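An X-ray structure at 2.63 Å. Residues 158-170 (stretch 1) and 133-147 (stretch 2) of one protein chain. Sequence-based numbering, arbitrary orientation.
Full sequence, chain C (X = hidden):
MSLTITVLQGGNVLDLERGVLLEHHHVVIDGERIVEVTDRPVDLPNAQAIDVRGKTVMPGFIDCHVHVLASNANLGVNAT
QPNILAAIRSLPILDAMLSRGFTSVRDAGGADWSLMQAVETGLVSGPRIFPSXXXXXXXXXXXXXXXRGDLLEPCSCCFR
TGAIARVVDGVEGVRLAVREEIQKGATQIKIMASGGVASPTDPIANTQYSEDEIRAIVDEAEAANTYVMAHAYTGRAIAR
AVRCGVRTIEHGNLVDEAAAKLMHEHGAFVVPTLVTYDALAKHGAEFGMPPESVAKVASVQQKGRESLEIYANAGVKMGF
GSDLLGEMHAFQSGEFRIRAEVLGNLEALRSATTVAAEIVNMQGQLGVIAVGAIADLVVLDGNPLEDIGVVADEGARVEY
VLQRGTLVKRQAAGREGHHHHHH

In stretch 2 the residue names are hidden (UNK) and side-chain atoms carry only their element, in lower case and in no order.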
ATOM      1  N   CYS C 158      -3.165  -8.024 -12.509  1.00 79.16           N
ATOM      2  CA  CYS C 158      -4.433  -8.675 -12.781  1.00 69.68           C
ATOM      3  C   CYS C 158      -4.206  -9.804 -13.746  1.00 62.98           C
ATOM      4  O   CYS C 158      -3.131  -9.941 -14.334  1.00 68.83           O
ATOM      5  CB  CYS C 158      -5.400  -7.700 -13.444  1.00 73.28           C
ATOM      6  SG  CYS C 158      -5.720  -6.204 -12.525  1.00 91.65           S
ATOM      7  N   PHE C 159      -5.248 -10.583 -13.970  1.00 49.86           N
ATOM      8  CA  PHE C 159      -5.090 -11.733 -14.818  1.00 52.11           C
ATOM      9  C   PHE C 159      -5.463 -11.433 -16.259  1.00 49.27           C
ATOM     10  O   PHE C 159      -6.589 -11.064 -16.560  1.00 50.56           O
ATOM     11  CB  PHE C 159      -5.798 -12.951 -14.229  1.00 53.89           C
ATOM     12  CG  PHE C 159      -5.157 -13.452 -12.951  1.00 61.09           C
ATOM     13  CD1 PHE C 159      -5.932 -13.805 -11.858  1.00 57.68           C
ATOM     14  CD2 PHE C 159      -3.765 -13.490 -12.823  1.00 68.76           C
ATOM     15  CE1 PHE C 159      -5.341 -14.235 -10.678  1.00 61.93           C
ATOM     16  CE2 PHE C 159      -3.165 -13.906 -11.645  1.00 60.28           C
ATOM     17  CZ  PHE C 159      -3.957 -14.285 -10.573  1.00 62.98           C
ATOM     18  N   ARG C 160      -4.450 -11.456 -17.116  1.00 50.13           N
ATOM     19  CA  ARG C 160      -4.636 -11.370 -18.555  1.00 44.10           C
ATOM     20  C   ARG C 160      -5.302 -12.659 -19.037  1.00 44.34           C
ATOM     21  O   ARG C 160      -4.866 -13.755 -18.664  1.00 53.98           O
ATOM     22  CB  ARG C 160      -3.271 -11.213 -19.230  1.00 42.35           C
ATOM     23  CG  ARG C 160      -2.239 -10.440 -18.421  1.00 40.22           C
ATOM     24  CD  ARG C 160      -2.361  -8.944 -18.645  1.00 58.86           C
ATOM     25  NE  ARG C 160      -2.238  -8.590 -20.057  1.00 70.08           N
ATOM     26  CZ  ARG C 160      -3.219  -8.070 -20.790  1.00 82.12           C
ATOM     27  NH1 ARG C 160      -4.406  -7.837 -20.248  1.00 83.31           N
ATOM     28  NH2 ARG C 160      -3.015  -7.790 -22.071  1.00 90.42           N
ATOM     29  N   THR C 161      -6.350 -12.550 -19.850  1.00 31.53           N
ATOM     30  CA  THR C 161      -7.088 -13.750 -20.259  1.00 38.74           C
ATOM     31  C   THR C 161      -6.314 -14.630 -21.221  1.00 34.76           C
ATOM     32  O   THR C 161      -6.734 -15.741 -21.501  1.00 48.94           O
ATOM     33  CB  THR C 161      -8.482 -13.454 -20.862  1.00 38.95           C
ATOM     34  OG1 THR C 161      -8.373 -12.412 -21.828  1.00 47.29           O
ATOM     35  CG2 THR C 161      -9.494 -13.062 -19.771  1.00 37.97           C
ATOM     36  N   GLY C 162      -5.187 -14.131 -21.716  1.00 40.50           N
ATOM     37  CA  GLY C 162      -4.324 -14.882 -22.628  1.00 36.32           C
ATOM     38  C   GLY C 162      -3.112 -15.491 -21.944  1.00 38.77           C
ATOM     39  O   GLY C 162      -2.245 -16.060 -22.600  1.00 46.42           O
ATOM     40  N   ALA C 163      -3.046 -15.360 -20.623  1.00 34.23           N
ATOM     41  CA  ALA C 163      -1.951 -15.929 -19.858  1.00 34.03           C
ATOM     42  C   ALA C 163      -2.182 -17.411 -19.549  1.00 26.45           C
ATOM     43  O   ALA C 163      -3.221 -17.788 -19.035  1.00 22.30           O
ATOM     44  CB  ALA C 163      -1.738 -15.138 -18.588  1.00 36.27           C
ATOM     45  N   ILE C 164      -1.208 -18.246 -19.885  1.00 24.19           N
ATOM     46  CA  ILE C 164      -1.252 -19.673 -19.551  1.00 33.55           C
ATOM     47  C   ILE C 164      -1.106 -19.934 -18.040  1.00 27.52           C
ATOM     48  O   ILE C 164      -1.822 -20.743 -17.466  1.00 18.32           O
ATOM     49  CB  ILE C 164      -0.172 -20.445 -20.359  1.00 35.91           C
ATOM     50  CG1 ILE C 164      -0.520 -20.408 -21.841  1.00 39.81           C
ATOM     51  CG2 ILE C 164      -0.032 -21.879 -19.909  1.00 24.46           C
ATOM     52  CD1 ILE C 164      -1.967 -20.740 -22.144  1.00 36.95           C
ATOM     53  N   ALA C 165      -0.207 -19.205 -17.393  1.00 31.89           N
ATOM     54  CA  ALA C 165       0.120 -19.474 -16.002  1.00 31.65           C
ATOM     55  C   ALA C 165      -0.003 -18.256 -15.105  1.00 23.90           C
ATOM     56  O   ALA C 165      -0.226 -17.148 -15.578  1.00 36.18           O
ATOM     57  CB  ALA C 165       1.524 -20.064 -15.898  1.00 26.71           C
ATOM     58  N   ARG C 166       0.127 -18.487 -13.804  1.00 28.42           N
ATOM     59  CA  ARG C 166       0.435 -17.451 -12.818  1.00 22.27           C
ATOM     60  C   ARG C 166       1.665 -17.838 -11.969  1.00 26.17           C
ATOM     61  O   ARG C 166       1.931 -19.015 -11.721  1.00 18.61           O
ATOM     62  CB  ARG C 166      -0.771 -17.236 -11.897  1.00 22.00           C
ATOM     63  CG  ARG C 166      -1.326 -18.527 -11.283  1.00 25.78           C
ATOM     64  CD  ARG C 166      -2.600 -18.281 -10.480  1.00 26.86           C
ATOM     65  NE  ARG C 166      -2.394 -17.314  -9.407  1.00 29.49           N
ATOM     66  CZ  ARG C 166      -3.277 -17.068  -8.441  1.00 32.84           C
ATOM     67  NH1 ARG C 166      -4.436 -17.716  -8.403  1.00 35.80           N
ATOM     68  NH2 ARG C 166      -2.993 -16.186  -7.501  1.00 12.66           N
ATOM     69  N   VAL C 167       2.409 -16.842 -11.517  1.00 21.37           N
ATOM     70  CA  VAL C 167       3.522 -17.099 -10.636  1.00 19.37           C
ATOM     71  C   VAL C 167       3.094 -16.984  -9.177  1.00 26.56           C
ATOM     72  O   VAL C 167       2.602 -15.952  -8.733  1.00 34.79           O
ATOM     73  CB  VAL C 167       4.682 -16.140 -10.911  1.00 22.47           C
ATOM     74  CG1 VAL C 167       5.904 -16.567 -10.100  1.00 19.21           C
ATOM     75  CG2 VAL C 167       5.011 -16.125 -12.409  1.00 29.80           C
ATOM     76  N   VAL C 168       3.260 -18.065  -8.438  1.00 27.52           N
ATOM     77  CA  VAL C 168       3.053 -18.049  -7.002  1.00 27.35           C
ATOM     78  C   VAL C 168       4.093 -18.938  -6.382  1.00 30.19           C
ATOM     79  O   VAL C 168       4.413 -20.001  -6.908  1.00 25.39           O
ATOM     80  CB  VAL C 168       1.681 -18.611  -6.572  1.00 26.38           C
ATOM     81  CG1 VAL C 168       0.640 -17.529  -6.542  1.00 41.13           C
ATOM     82  CG2 VAL C 168       1.256 -19.760  -7.452  1.00 29.15           C
ATOM     83  N   ASP C 169       4.606 -18.490  -5.251  1.00 35.08           N
ATOM     84  CA  ASP C 169       5.617 -19.212  -4.527  1.00 37.18           C
ATOM     85  C   ASP C 169       5.148 -19.340  -3.094  1.00 37.14           C
ATOM     86  O   ASP C 169       4.359 -18.508  -2.606  1.00 27.24           O
ATOM     87  CB  ASP C 169       6.947 -18.450  -4.581  1.00 40.95           C
ATOM     88  CG  ASP C 169       7.377 -18.115  -6.003  1.00 49.51           C
ATOM     89  OD1 ASP C 169       8.231 -18.858  -6.557  1.00 46.26           O
ATOM     90  OD2 ASP C 169       6.853 -17.110  -6.555  1.00 37.38           O
ATOM     91  N   GLY C 170       5.611 -20.396  -2.432  1.00 25.98           N
ATOM     92  CA  GLY C 170       5.414 -20.523  -1.006  1.00 20.02           C
ATOM     93  C   GLY C 170       4.221 -21.371  -0.668  1.00 25.00           C
ATOM     94  O   GLY C 170       3.271 -21.460  -1.444  1.00 33.94           O
ATOM     95  N   UNK C 133      -8.046 -23.324 -15.187  1.00 37.98           N
ATOM     96  CA  UNK C 133      -7.844 -21.927 -14.856  1.00 25.30           C
ATOM     97  C   UNK C 133      -6.450 -21.563 -15.305  1.00 36.81           C
ATOM     98  O   UNK C 133      -6.166 -21.573 -16.492  1.00 44.64           O
ATOM     99  N   UNK C 134      -5.561 -21.276 -14.362  1.00 37.83           N
ATOM    100  CA  UNK C 134      -4.198 -20.940 -14.727  1.00 30.92           C
ATOM    101  C   UNK C 134      -3.207 -21.888 -14.093  1.00 30.91           C
ATOM    102  O   UNK C 134      -3.331 -22.253 -12.930  1.00 35.11           O
ATOM    103  c   UNK C 134      -4.370 -16.839 -16.329  1.00 36.63           C
ATOM    104  c   UNK C 134      -4.951 -18.551 -14.583  1.00 22.90           C
ATOM    105  c   UNK C 134      -3.861 -19.518 -14.325  1.00 32.99           C
ATOM    106  n   UNK C 134      -5.726 -16.864 -16.942  1.00 34.34           N
ATOM    107  c   UNK C 134      -4.382 -17.170 -14.845  1.00 42.00           C
ATOM    108  N   UNK C 135      -2.213 -22.280 -14.871  1.00 33.69           N
ATOM    109  CA  UNK C 135      -1.168 -23.148 -14.373  1.00 32.60           C
ATOM    110  C   UNK C 135      -0.443 -22.437 -13.247  1.00 35.60           C
ATOM    111  O   UNK C 135      -0.170 -21.241 -13.329  1.00 35.83           O
ATOM    112  c   UNK C 135      -0.208 -23.492 -15.487  1.00 33.25           C
ATOM    113  N   UNK C 136      -0.173 -23.160 -12.173  1.00 26.88           N
ATOM    114  CA  UNK C 136       0.680 -22.624 -11.132  1.00 25.78           C
ATOM    115  C   UNK C 136       2.153 -22.784 -11.494  1.00 23.77           C
ATOM    116  O   UNK C 136       2.551 -23.803 -12.037  1.00 36.97           O
ATOM    117  c   UNK C 136       0.368 -23.298  -9.815  1.00 25.21           C
ATOM    118  c   UNK C 136      -1.085 -23.150  -9.377  1.00 32.08           C
ATOM    119  c   UNK C 136      -1.204 -23.645  -7.946  1.00 40.55           C
ATOM    120  c   UNK C 136      -1.556 -21.709  -9.498  1.00 16.16           C
ATOM    121  N   UNK C 137       2.949 -21.749 -11.255  1.00 20.84           N
ATOM    122  CA  UNK C 137       4.374 -21.814 -11.522  1.00 22.10           C
ATOM    123  C   UNK C 137       5.110 -21.024 -10.463  1.00 29.22           C
ATOM    124  O   UNK C 137       4.580 -20.048  -9.947  1.00 28.66           O
ATOM    125  c   UNK C 137       4.713 -21.279 -12.907  1.00 17.78           C
ATOM    126  o   UNK C 137       6.119 -21.204 -13.081  1.00 27.85           O
ATOM    127  N   UNK C 138       6.293 -21.503 -10.078  1.00 33.31           N
ATOM    128  CA  UNK C 138       7.176 -20.747  -9.196  1.00 30.44           C
ATOM    129  C   UNK C 138       7.831 -19.637 -10.003  1.00 27.85           C
ATOM    130  O   UNK C 138       7.696 -19.577 -11.223  1.00 31.89           O
ATOM    131  c   UNK C 138       9.028 -22.463  -9.575  1.00 33.06           C
ATOM    132  n   UNK C 138      11.320 -21.731  -9.585  1.00 43.80           N
ATOM    133  c   UNK C 138       8.249 -21.644  -8.572  1.00 25.79           C
ATOM    134  c   UNK C 138      10.462 -22.649  -9.160  1.00 43.61           C
ATOM    135  o   UNK C 138      10.801 -23.605  -8.466  1.00 42.87           O
ATOM    136  N   UNK C 139       8.519 -18.747  -9.309  1.00 26.72           N
ATOM    137  CA  UNK C 139       9.255 -17.686  -9.958  1.00 29.72           C
ATOM    138  C   UNK C 139      10.350 -18.284 -10.831  1.00 29.21           C
ATOM    139  O   UNK C 139      11.042 -19.217 -10.425  1.00 38.26           O
ATOM    140  c   UNK C 139       9.843 -16.703  -8.913  1.00 32.90           C
ATOM    141  o   UNK C 139       8.775 -16.100  -8.171  1.00 32.78           O
ATOM    142  c   UNK C 139      10.632 -15.603  -9.592  1.00 32.63           C
ATOM    143  N   UNK C 140      10.458 -17.783 -12.054  1.00 31.56           N
ATOM    144  CA  UNK C 140      11.466 -18.255 -12.989  1.00 38.17           C
ATOM    145  C   UNK C 140      11.115 -19.616 -13.537  1.00 38.76           C
ATOM    146  O   UNK C 140      11.940 -20.268 -14.181  1.00 46.58           O
ATOM    147  N   UNK C 141       9.878 -20.033 -13.283  1.00 35.87           N
ATOM    148  CA  UNK C 141       9.432 -21.386 -13.573  1.00 36.30           C
ATOM    149  C   UNK C 141       8.935 -21.487 -14.990  1.00 34.80           C
ATOM    150  O   UNK C 141       9.043 -20.538 -15.759  1.00 35.12           O
ATOM    151  N   UNK C 142       8.376 -22.640 -15.340  1.00 40.57           N
ATOM    152  CA  UNK C 142       8.012 -22.902 -16.725  1.00 47.39           C
ATOM    153  C   UNK C 142       6.882 -21.952 -17.101  1.00 42.13           C
ATOM    154  O   UNK C 142       6.684 -21.637 -18.272  1.00 47.66           O
ATOM    155  c   UNK C 142       6.256 -25.373 -18.905  1.00 63.82           C
ATOM    156  c   UNK C 142       7.640 -24.923 -20.546  1.00 58.60           C
ATOM    157  c   UNK C 142       7.658 -24.392 -16.942  1.00 50.19           C
ATOM    158  c   UNK C 142       7.336 -24.755 -18.366  1.00 59.86           C
ATOM    159  n   UNK C 142       6.466 -25.457 -20.261  1.00 59.89           N
ATOM    160  n   UNK C 142       8.192 -24.501 -19.420  1.00 53.97           N
ATOM    161  N   UNK C 143       6.192 -21.438 -16.090  1.00 41.24           N
ATOM    162  CA  UNK C 143       5.122 -20.474 -16.315  1.00 40.01           C
ATOM    163  C   UNK C 143       5.583 -19.029 -16.378  1.00 39.50           C
ATOM    164  O   UNK C 143       4.835 -18.154 -16.801  1.00 41.38           O
ATOM    165  N   UNK C 144       6.817 -18.774 -15.962  1.00 39.26           N
ATOM    166  CA  UNK C 144       7.311 -17.409 -15.814  1.00 40.33           C
ATOM    167  C   UNK C 144       8.005 -16.988 -17.096  1.00 40.76           C
ATOM    168  O   UNK C 144       9.076 -17.503 -17.419  1.00 45.66           O
ATOM    169  c   UNK C 144       8.285 -17.347 -14.638  1.00 40.03           C
ATOM    170  c   UNK C 144       8.539 -15.934 -14.147  1.00 50.37           C
ATOM    171  o   UNK C 144       9.153 -15.807 -13.062  1.00 39.64           O
ATOM    172  o   UNK C 144       8.145 -14.960 -14.838  1.00 51.33           O
ATOM    173  N   UNK C 145       7.393 -16.058 -17.827  1.00 49.40           N
ATOM    174  CA  UNK C 145       7.864 -15.688 -19.174  1.00 49.47           C
ATOM    175  C   UNK C 145       8.659 -14.398 -19.176  1.00 50.33           C
ATOM    176  O   UNK C 145       8.859 -13.795 -20.224  1.00 62.99           O
ATOM    177  c   UNK C 145       5.992 -19.172 -21.162  1.00 68.50           C
ATOM    178  c   UNK C 145       4.672 -17.047 -19.972  1.00 66.35           C
ATOM    179  c   UNK C 145       4.673 -19.326 -20.736  1.00 64.31           C
ATOM    180  c   UNK C 145       5.984 -16.881 -20.402  1.00 57.10           C
ATOM    181  c   UNK C 145       4.012 -18.261 -20.144  1.00 68.66           C
ATOM    182  c   UNK C 145       6.637 -17.956 -20.991  1.00 62.39           C
ATOM    183  c   UNK C 145       6.702 -15.584 -20.176  1.00 51.21           C
ATOM    184  N   UNK C 146       9.118 -13.983 -18.002  1.00 48.94           N
ATOM    185  CA  UNK C 146       9.927 -12.784 -17.888  1.00 46.86           C
ATOM    186  C   UNK C 146      11.331 -13.061 -18.372  1.00 47.60           C
ATOM    187  O   UNK C 146      11.893 -14.107 -18.068  1.00 50.64           O
ATOM    188  c   UNK C 146       8.600 -11.179 -14.613  1.00 46.43           C
ATOM    189  c   UNK C 146       8.349 -12.288 -12.424  1.00 41.01           C
ATOM    190  c   UNK C 146       8.636 -11.562 -16.076  1.00 41.90           C
ATOM    191  n   UNK C 146       8.295 -11.111 -11.816  1.00 31.43           N
ATOM    192  c   UNK C 146       9.935 -12.260 -16.453  1.00 44.20           C
ATOM    193  n   UNK C 146       8.273 -13.404 -11.710  1.00 45.38           N
ATOM    194  n   UNK C 146       8.489 -12.349 -13.745  1.00 46.93           N
ATOM    195  N   UNK C 147      11.881 -12.142 -19.179  1.00 55.70           N
ATOM    196  CA  UNK C 147      13.232 -12.336 -19.690  1.00 56.75           C
ATOM    197  C   UNK C 147      14.248 -12.194 -18.562  1.00 54.82           C
ATOM    198  O   UNK C 147      13.948 -11.582 -17.537  1.00 58.26           O
ATOM    199  c   UNK C 147      12.416 -10.152 -20.276  1.00 52.22           C
ATOM    200  c   UNK C 147      11.270 -10.884 -19.658  1.00 50.49           C
ATOM    201  c   UNK C 147      13.382 -11.207 -20.721  1.00 59.39           C
TER

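Position 133 has no side-chain atoms and a positive phi of 73°, which favours glycine. It is Gly133, and it makes no contact with stretch 1.

Position 134 carries four carbons in a row ending in a nitrogen. Its CA-to-CB bond points toward stretch 1, and the third carbon lies over one face of the Phe159 ring. This is Lys134. Its CD lies 4.2 Å from Phe159 CD2, and its CE lies 3.1 Å from Ala163 O. NZ is 3.4 Å from Ala163 O, but the angle is too poor for a hydrogen bond.

Position 135 has one side-chain carbon. Its CB lies 3.9 Å from Ala165 CB. It is Ala135. Its N donates to Ile164 O at 3.0 Å, and its O accepts from Arg166 N at 2.8 Å.

Position 136 has four carbons, forked at the second. One fork tip reaches Arg166 CG and Val168 CG2. This is Leu136; the tip, CD2, lies 3.7 Å from Arg166 CG and 4.0 Å from Val168 CG2.

Position 137 has one carbon and then one oxygen. Its backbone N is 3.0 Å from Arg166 O, and its backbone O is 2.8 Å from Val168 N; both are hydrogen bonds. It is Ser137. Its OG donates to the backbone O of position 138.

Position 138 has three carbons, the third carrying an oxygen and a nitrogen. Its CB lies 3.4 Å from Asp169 OD1, while the end of the chain leads away. It is Gln138, which begins a type II turn.

Position 139 has one carbon carrying an oxygen and a carbon. The oxygen touches Asp169. This is Thr139: OG1 donates to Asp169 OD2 at 2.7 Å, and the backbone N donates to Asp169 OD1 at 2.8 Å.

Positions 140 and 141 have no side-chain atoms and do not touch stretch 1. They are Gly140, with positive phi, and Gly141, where a CB would clash with Ser137 OG.

Position 142 has one carbon and a five-membered ring of three carbons and two nitrogens. It is His142, out of contact with stretch 1.

Position 143 has no side-chain atoms. Its CA lies 3.6 Å from Ala165 CB, and a CB would clash with that atom. It is Gly143.

Position 144 has two carbons, the second carrying two oxygens, and it approaches Val167 CG2. It is Asp144.

Position 145 has one carbon and a six-carbon ring. It is Phe145, with no close contact to stretch 1.

Position 146 has three carbons, a nitrogen, and a carbon with two more nitrogens. It is Arg146, salt-bridged to Asp144; its NH2 lies 4.3 Å from Val167 CG1.

Position 147 has three carbons closing onto the backbone N. It is Pro147, out of reach.

The contact is a short parallel pairing of strands 165-167 and 135-137, held by four backbone hydrogen bonds. Ala165 and Val167 share a sheet face with Ala135 and Ser137; Arg166 and Leu136 share the other. Lys134 packs before the pairing, and Asp169 holds Thr139 after it.

Stretch 2, residues 133-147: GKALSQTGGHGDFRP
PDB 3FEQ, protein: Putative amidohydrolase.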